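Local coordinates for DUF2235 domain-containing protein (Pseudomonas aeruginosa, PDB 4O5P) that acts as a type VI secretion phospholipase effector, probably hydrolysing membrane phospholipids with an alpha/beta-hydrolase-type catalytic domain, at residues 600-605 with 713-718; 717-722 with 749-754; 707-712 with 759-764. All coordinates share one frame; numbering follows the deposited sequence.

Contact 1 of 3, residues 600-605 with 713-718; sequences GGVIDL and LASVGL
L718, L605 and V716 carry the apolar side of this antiparallel pairing of strands 600-604 and 715-718. L718 extends its CD1 to CD1 of I603, 3.7 Å away, and the two branched chains cross obliquely. L605 sends CD1 to CG2 of V716 at 3.6 Å; the same methyl also lies 3.4 Å from the carbonyl O of L713. CG of L605 stands beside its own backbone N (chi1 -63°), and beta-branched V716 suits an extended backbone. Paired backbone bonds join G601 with L718 and I603 with V716, the bond from I603 N to V716 O being nearly straight at 169°. L605 N also reaches A714 O at 2.8 Å, with a more bent N-H angle of 130°. The other face, with V602, D604 and S715, is more polar: one water donates to D604 OD1 at 2.6 Å and is also hydrogen-bonded to S715 OG. D604 OD1 in addition accepts the backbone N-H of L606. Strand 596-604 is an outer strand of a three-stranded sheet and 715-723 its middle one; beneath the leucine face lie L700 of strand 697-702 and V706 of strand 705-706.

Contact 2 of 3, residues 717-722 with 749-754; sequences GLSVKR and EISAFD
G717 packs against the ring of F753 through its CA, which lies 3.6 Å from the ring centroid and 15° off the normal, a CH-pi contact over the face. Glycine is what this place demands, since a CB here would run into CE2 of the ring. CG of the phenylalanine sits between its own backbone N and carbonyl carbon (chi1 55°), starting the side chain toward the neighbouring strand. Tight packing continues on the opposite face, where L718 CD2 meets I750 CG2 at 3.6 Å; the small alanine lets the same methyl come to 3.7 Å from A752 CB, and V720 touches I750 more distantly. The face carrying the F753 ring is tight at its G717 end but opens toward solvent at S719, S751, K721 and E749. There S751 OG donates only a weak bond to S719 O, 3.4 Å away. K721 and E749 meet through their CB atoms at 4.0 Å, then their longer ends lead away, the lysine NZ bonding to T598. Between the two faces the backbones form reciprocal pairs: G717 with F753, S719 with S751 and K721 with E749, the bond from K721 N to E749 O being the straightest at 171°. Alternation puts L718, V720, I750 and A752 on one face and the serines, K721, E749 and F753 on the other, as in an antiparallel beta-sheet, here three-stranded with 715-723 central.

Contact 3 of 3, residues 707-712 with 759-764; sequences VGVGVM and IALPMV
G708 and V764 are joined by a bond from V764 N to G708 O, 2.8 Å long, with the donor in the carbonyl plane. Two residues on, G710 N donates to P762 O at 2.8 Å and 172°, with the donor tilted 31° from the carbonyl plane, so the backbones of V709 and M763 form a single bridge between two irregular segments. P762 takes part through its carbonyl, so its lack of an N-H costs this bridge nothing. Selenomethionine M763 is bent at chi2 and chi3; its CE comes 3.5 Å from G708 O, while SE lies 4.0 Å from V709 CG2. G708 has a backbone conformation (phi 96°) that a side chain would jam against the preceding carbonyl, which calls for glycine. Deeper in, L761 offers one methyl to each valine: CD2 meets V711 CG1 at 3.7 Å, the side chains crossing at about a right angle, and CD1 meets V709 CG1 at 4.2 Å. Outside this shell, L761 is held by a backbone bond to A752, whose strand 749-753 also packs against V709 and M763. L805 of helix 803-814 touches L761, and helix 795-798 lies against V711 through L795 and A798.

Following the chain, strand 596-604 comes first, and contact 1 closes a loop of just over a hundred residues when 713-718 returns to it. Within that loop lies 707-712, whose partner 759-764 comes later, so contact 3 crosses contact 1. Contact 2 begins on G717 and L718, where contact 1 ends, and closes a loop of 26 intervening residues, part of which is not modelled; it falls wholly within the span of contact 3. Contacts 1 and 2 put strand 715-723 at the middle of one sheet, while contact 3 joins the loop that leads into strand 715-723 to the one that leaves strand 749-753. A probable hydrogen bond from D754 N to I759 O ties 759-764 to the end of contact 2. L713 CD2 packs on L761 CD1 between contacts 1 and 3.

Contact 1 of 3, residues 600-605 with 713-718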
loop_
_atom_site.group_PDB
_atom_site.type_symbol
_atom_site.label_atom_id
_atom_site.label_comp_id
_atom_site.label_asym_id
_atom_site.label_seq_id
_atom_site.Cartn_x
_atom_site.Cartn_y
_atom_site.Cartn_z
ATOM N N GLY A 600 -1.563 24.772 9.794
ATOM C CA GLY A 600 -0.130 24.635 9.998
ATOM C C GLY A 600 0.296 23.186 10.044
ATOM O O GLY A 600 -0.542 22.308 10.226
ATOM N N GLY A 601 1.595 22.946 9.887
ATOM C CA GLY A 601 2.111 21.594 9.945
ATOM C C GLY A 601 3.619 21.540 9.782
ATOM O O GLY A 601 4.222 22.435 9.203
ATOM N N VAL A 602 4.233 20.491 10.305
ATOM C CA VAL A 602 5.662 20.297 10.110
ATOM C C VAL A 602 5.826 19.231 9.052
ATOM O O VAL A 602 5.246 18.150 9.172
ATOM C CB VAL A 602 6.362 19.859 11.422
ATOM C CG1 VAL A 602 7.842 19.639 11.186
ATOM C CG2 VAL A 602 6.164 20.903 12.512
ATOM N N ILE A 603 6.596 19.532 8.007
ATOM C CA ILE A 603 6.905 18.530 6.986
ATOM C C ILE A 603 8.294 17.943 7.226
ATOM O O ILE A 603 9.287 18.685 7.315
ATOM C CB ILE A 603 6.806 19.083 5.551
ATOM C CG1 ILE A 603 5.356 19.465 5.226
ATOM C CG2 ILE A 603 7.294 18.038 4.550
ATOM C CD1 ILE A 603 5.210 20.310 3.979
ATOM N N ASP A 604 8.348 16.617 7.357
ATOM C CA ASP A 604 9.609 15.932 7.624
ATOM C C ASP A 604 10.174 15.416 6.310
ATOM O O ASP A 604 9.769 14.364 5.817
ATOM C CB ASP A 604 9.398 14.798 8.621
ATOM C CG ASP A 604 10.655 13.991 8.868
ATOM O OD1 ASP A 604 11.755 14.430 8.469
ATOM O OD2 ASP A 604 10.539 12.909 9.478
ATOM N N LEU A 605 11.112 16.170 5.748
ATOM C CA LEU A 605 11.644 15.857 4.428
ATOM C C LEU A 605 12.552 14.626 4.412
ATOM O O LEU A 605 13.024 14.222 3.349
ATOM C CB LEU A 605 12.332 17.089 3.838
ATOM C CG LEU A 605 11.232 18.148 3.682
ATOM C CD1 LEU A 605 11.507 19.431 4.458
ATOM C CD2 LEU A 605 10.915 18.419 2.212
ATOM N N LEU A 713 16.466 21.836 4.483
ATOM C CA LEU A 713 16.373 21.518 5.903
ATOM C C LEU A 713 15.676 20.171 6.086
ATOM O O LEU A 713 14.766 19.827 5.318
ATOM C CB LEU A 713 15.610 22.622 6.650
ATOM C CG LEU A 713 16.030 22.937 8.094
ATOM C CD1 LEU A 713 17.420 23.513 8.115
ATOM C CD2 LEU A 713 15.063 23.907 8.777
ATOM N N ALA A 714 16.088 19.417 7.103
ATOM C CA ALA A 714 15.534 18.077 7.329
ATOM C C ALA A 714 14.045 18.135 7.647
ATOM O O ALA A 714 13.282 17.265 7.217
ATOM C CB ALA A 714 16.298 17.342 8.446
ATOM N N SER A 715 13.645 19.175 8.384
ATOM C CA SER A 715 12.251 19.373 8.791
ATOM C C SER A 715 11.886 20.840 8.667
ATOM O O SER A 715 12.654 21.715 9.079
ATOM C CB SER A 715 12.030 18.943 10.245
ATOM O OG SER A 715 11.445 17.655 10.313
ATOM N N VAL A 716 10.704 21.105 8.120
ATOM C CA VAL A 716 10.266 22.471 7.882
ATOM C C VAL A 716 8.859 22.744 8.423
ATOM O O VAL A 716 7.881 22.106 8.008
ATOM C CB VAL A 716 10.280 22.799 6.370
ATOM C CG1 VAL A 716 9.619 24.149 6.109
ATOM C CG2 VAL A 716 11.694 22.789 5.835
ATOM N N GLY A 717 8.755 23.705 9.336
ATOM C CA GLY A 717 7.460 24.178 9.799
ATOM C C GLY A 717 6.786 25.073 8.768
ATOM O O GLY A 717 7.434 25.894 8.117
ATOM N N LEU A 718 5.479 24.904 8.612
ATOM C CA LEU A 718 4.705 25.684 7.661
ATOM C C LEU A 718 3.470 26.258 8.312
ATOM O O LEU A 718 2.784 25.581 9.093
ATOM C CB LEU A 718 4.250 24.836 6.472
ATOM C CG LEU A 718 5.284 24.474 5.406
ATOM C CD1 LEU A 718 4.612 23.914 4.145
ATOM C CD2 LEU A 718 6.112 25.692 5.074
HETATM O O HOH W 1 13.418 15.615 10.067
#

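Contact 2 of 3, residues 717-722 with 749-754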
loop_
_atom_site.group_PDB
_atom_site.type_symbol
_atom_site.label_atom_id
_atom_site.label_comp_id
_atom_site.label_asym_id
_atom_site.label_seq_id
_atom_site.Cartn_x
_atom_site.Cartn_y
_atom_site.Cartn_z
ATOM N N GLY A 717 8.755 23.705 9.336
ATOM C CA GLY A 717 7.460 24.178 9.799
ATOM C C GLY A 717 6.786 25.073 8.768
ATOM O O GLY A 717 7.434 25.894 8.117
ATOM N N LEU A 718 5.479 24.904 8.612
ATOM C CA LEU A 718 4.705 25.684 7.661
ATOM C C LEU A 718 3.470 26.258 8.312
ATOM O O LEU A 718 2.784 25.581 9.093
ATOM C CB LEU A 718 4.250 24.836 6.472
ATOM C CG LEU A 718 5.284 24.474 5.406
ATOM C CD1 LEU A 718 4.612 23.914 4.145
ATOM C CD2 LEU A 718 6.112 25.692 5.074
ATOM N N SER A 719 3.206 27.515 7.977
ATOM C CA SER A 719 1.900 28.129 8.185
ATOM C C SER A 719 1.330 28.513 6.816
ATOM O O SER A 719 1.960 29.257 6.061
ATOM C CB SER A 719 2.012 29.368 9.082
ATOM O OG SER A 719 0.758 30.032 9.154
ATOM N N VAL A 720 0.150 27.992 6.498
ATOM C CA VAL A 720 -0.474 28.167 5.184
ATOM C C VAL A 720 -1.782 28.937 5.315
ATOM O O VAL A 720 -2.671 28.528 6.060
ATOM C CB VAL A 720 -0.807 26.811 4.521
ATOM C CG1 VAL A 720 -1.481 27.036 3.195
ATOM C CG2 VAL A 720 0.452 25.962 4.342
ATOM N N LYS A 721 -1.896 30.057 4.608
ATOM C CA LYS A 721 -3.151 30.797 4.586
ATOM C C LYS A 721 -3.859 30.538 3.263
ATOM O O LYS A 721 -3.285 30.714 2.184
ATOM C CB LYS A 721 -2.932 32.301 4.824
ATOM C CG LYS A 721 -2.044 32.615 6.040
ATOM C CD LYS A 721 -1.909 34.126 6.274
ATOM C CE LYS A 721 -3.067 34.676 7.106
ATOM N NZ LYS A 721 -3.057 34.131 8.515
ATOM N N ARG A 722 -5.107 30.090 3.351
ATOM C CA ARG A 722 -5.889 29.822 2.153
ATOM C C ARG A 722 -7.362 30.119 2.412
ATOM O O ARG A 722 -7.739 30.434 3.538
ATOM C CB ARG A 722 -5.663 28.383 1.630
ATOM C CG ARG A 722 -6.074 27.214 2.537
ATOM C CD ARG A 722 -5.949 25.834 1.778
ATOM N NE ARG A 722 -6.923 24.896 2.317
ATOM C CZ ARG A 722 -7.731 24.092 1.630
ATOM N NH1 ARG A 722 -7.685 23.983 0.309
ATOM N NH2 ARG A 722 -8.590 23.353 2.307
ATOM N N GLU A 749 -1.030 31.278 0.816
ATOM C CA GLU A 749 0.110 32.033 1.303
ATOM C C GLU A 749 0.903 31.207 2.310
ATOM O O GLU A 749 0.411 30.893 3.395
ATOM C CB GLU A 749 -0.369 33.348 1.916
ATOM C CG GLU A 749 -0.522 34.473 0.904
ATOM C CD GLU A 749 0.827 35.056 0.485
ATOM O OE1 GLU A 749 1.839 34.808 1.189
ATOM O OE2 GLU A 749 0.876 35.767 -0.544
ATOM N N ILE A 750 2.130 30.848 1.947
ATOM C CA ILE A 750 2.930 29.957 2.777
ATOM C C ILE A 750 4.089 30.685 3.451
ATOM O O ILE A 750 4.821 31.465 2.822
ATOM C CB ILE A 750 3.477 28.773 1.967
ATOM C CG1 ILE A 750 2.349 28.136 1.139
ATOM C CG2 ILE A 750 4.121 27.765 2.899
ATOM C CD1 ILE A 750 2.803 27.144 0.066
ATOM N N SER A 751 4.243 30.431 4.743
ATOM C CA SER A 751 5.373 30.942 5.501
ATOM C C SER A 751 6.058 29.739 6.125
ATOM O O SER A 751 5.404 28.751 6.478
ATOM C CB SER A 751 4.907 31.927 6.580
ATOM O OG SER A 751 4.221 31.253 7.614
ATOM N N ALA A 752 7.378 29.799 6.238
ATOM C CA ALA A 752 8.128 28.650 6.725
ATOM C C ALA A 752 9.026 29.024 7.890
ATOM O O ALA A 752 9.520 30.157 7.972
ATOM C CB ALA A 752 8.962 28.038 5.599
ATOM N N PHE A 753 9.246 28.064 8.784
ATOM C CA PHE A 753 10.154 28.282 9.902
ATOM C C PHE A 753 10.904 27.001 10.263
ATOM O O PHE A 753 10.514 25.901 9.872
ATOM C CB PHE A 753 9.379 28.816 11.116
ATOM C CG PHE A 753 8.229 27.945 11.533
ATOM C CD1 PHE A 753 6.979 28.101 10.953
ATOM C CD2 PHE A 753 8.396 26.972 12.505
ATOM C CE1 PHE A 753 5.920 27.301 11.333
ATOM C CE2 PHE A 753 7.340 26.173 12.898
ATOM C CZ PHE A 753 6.106 26.326 12.308
ATOM N N ASP A 754 11.995 27.148 10.998
ATOM C CA ASP A 754 12.683 26.009 11.582
ATOM C C ASP A 754 11.896 25.545 12.813
ATOM O O ASP A 754 11.603 26.353 13.699
ATOM C CB ASP A 754 14.100 26.438 11.976
ATOM C CG ASP A 754 14.840 25.383 12.750
ATOM O OD1 ASP A 754 14.569 24.188 12.532
ATOM O OD2 ASP A 754 15.721 25.741 13.571
#

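Contact 3 of 3, residues 707-712 with 759-764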
loop_
_atom_site.group_PDB
_atom_site.type_symbol
_atom_site.label_atom_id
_atom_site.label_comp_id
_atom_site.label_asym_id
_atom_site.label_seq_id
_atom_site.Cartn_x
_atom_site.Cartn_y
_atom_site.Cartn_z
ATOM N N VAL A 707 8.673 23.772 -1.690
ATOM C CA VAL A 707 8.685 24.712 -2.797
ATOM C C VAL A 707 8.617 26.149 -2.284
ATOM O O VAL A 707 7.710 26.508 -1.526
ATOM C CB VAL A 707 7.516 24.460 -3.751
ATOM C CG1 VAL A 707 7.438 25.553 -4.803
ATOM C CG2 VAL A 707 7.651 23.085 -4.396
ATOM N N GLY A 708 9.584 26.965 -2.690
ATOM C CA GLY A 708 9.602 28.363 -2.293
ATOM C C GLY A 708 10.465 28.647 -1.082
ATOM O O GLY A 708 10.749 29.811 -0.791
ATOM N N VAL A 709 10.871 27.596 -0.369
ATOM C CA VAL A 709 11.751 27.755 0.789
ATOM C C VAL A 709 13.221 27.806 0.350
ATOM O O VAL A 709 13.758 26.846 -0.223
ATOM C CB VAL A 709 11.502 26.652 1.850
ATOM C CG1 VAL A 709 12.508 26.740 2.970
ATOM C CG2 VAL A 709 10.090 26.768 2.408
ATOM N N GLY A 710 13.873 28.936 0.618
ATOM C CA GLY A 710 15.199 29.190 0.080
ATOM C C GLY A 710 16.355 28.529 0.813
ATOM O O GLY A 710 17.512 28.967 0.699
ATOM N N VAL A 711 16.054 27.475 1.562
ATOM C CA VAL A 711 17.099 26.694 2.219
ATOM C C VAL A 711 16.703 25.220 2.281
ATOM O O VAL A 711 15.511 24.900 2.326
ATOM C CB VAL A 711 17.374 27.222 3.647
ATOM C CG1 VAL A 711 16.255 26.806 4.601
ATOM C CG2 VAL A 711 18.693 26.702 4.151
HETATM N N MSE A 712 17.689 24.323 2.261
HETATM C CA MSE A 712 17.424 22.905 2.523
HETATM C C MSE A 712 17.402 22.659 4.029
HETATM O O MSE A 712 18.220 23.210 4.775
HETATM C CB MSE A 712 18.484 22.000 1.877
HETATM C CG MSE A 712 18.452 21.951 0.353
HETATM SE SE MSE A 712 16.913 21.027 -0.432
HETATM C CE MSE A 712 17.229 19.249 0.324
ATOM N N ILE A 759 12.673 30.062 14.228
ATOM C CA ILE A 759 13.147 31.152 13.366
ATOM C C ILE A 759 12.569 31.072 11.949
ATOM O O ILE A 759 12.421 29.986 11.389
ATOM C CB ILE A 759 14.704 31.204 13.342
ATOM C CG1 ILE A 759 15.240 31.631 14.715
ATOM C CG2 ILE A 759 15.221 32.167 12.299
ATOM C CD1 ILE A 759 16.746 31.394 14.898
ATOM N N ALA A 760 12.223 32.226 11.383
ATOM C CA ALA A 760 11.641 32.282 10.045
ATOM C C ALA A 760 12.656 31.924 8.947
ATOM O O ALA A 760 13.788 32.405 8.953
ATOM C CB ALA A 760 11.031 33.669 9.792
ATOM N N LEU A 761 12.230 31.099 7.993
ATOM C CA LEU A 761 13.069 30.731 6.861
ATOM C C LEU A 761 12.815 31.649 5.659
ATOM O O LEU A 761 11.688 32.081 5.421
ATOM C CB LEU A 761 12.842 29.261 6.478
ATOM C CG LEU A 761 13.307 28.234 7.513
ATOM C CD1 LEU A 761 12.882 26.833 7.110
ATOM C CD2 LEU A 761 14.816 28.297 7.696
ATOM N N PRO A 762 13.870 31.936 4.885
ATOM C CA PRO A 762 13.743 32.749 3.670
ATOM C C PRO A 762 12.788 32.125 2.642
ATOM O O PRO A 762 12.881 30.929 2.356
ATOM C CB PRO A 762 15.171 32.750 3.108
ATOM C CG PRO A 762 15.806 31.509 3.677
ATOM C CD PRO A 762 15.228 31.384 5.048
HETATM N N MSE A 763 11.877 32.935 2.113
HETATM C CA MSE A 763 10.967 32.510 1.056
HETATM C C MSE A 763 11.366 33.211 -0.228
HETATM O O MSE A 763 11.895 34.323 -0.204
HETATM C CB MSE A 763 9.524 32.914 1.367
HETATM C CG MSE A 763 8.990 32.458 2.708
HETATM SE SE MSE A 763 8.890 30.528 2.843
HETATM C CE MSE A 763 7.857 30.147 1.231
ATOM N N VAL A 764 11.104 32.566 -1.352
ATOM C CA VAL A 764 11.314 33.178 -2.647
ATOM C C VAL A 764 9.954 33.100 -3.318
ATOM O O VAL A 764 9.116 32.298 -2.904
ATOM C CB VAL A 764 12.369 32.401 -3.443
ATOM C CG1 VAL A 764 12.725 33.129 -4.723
ATOM C CG2 VAL A 764 13.627 32.191 -2.590
#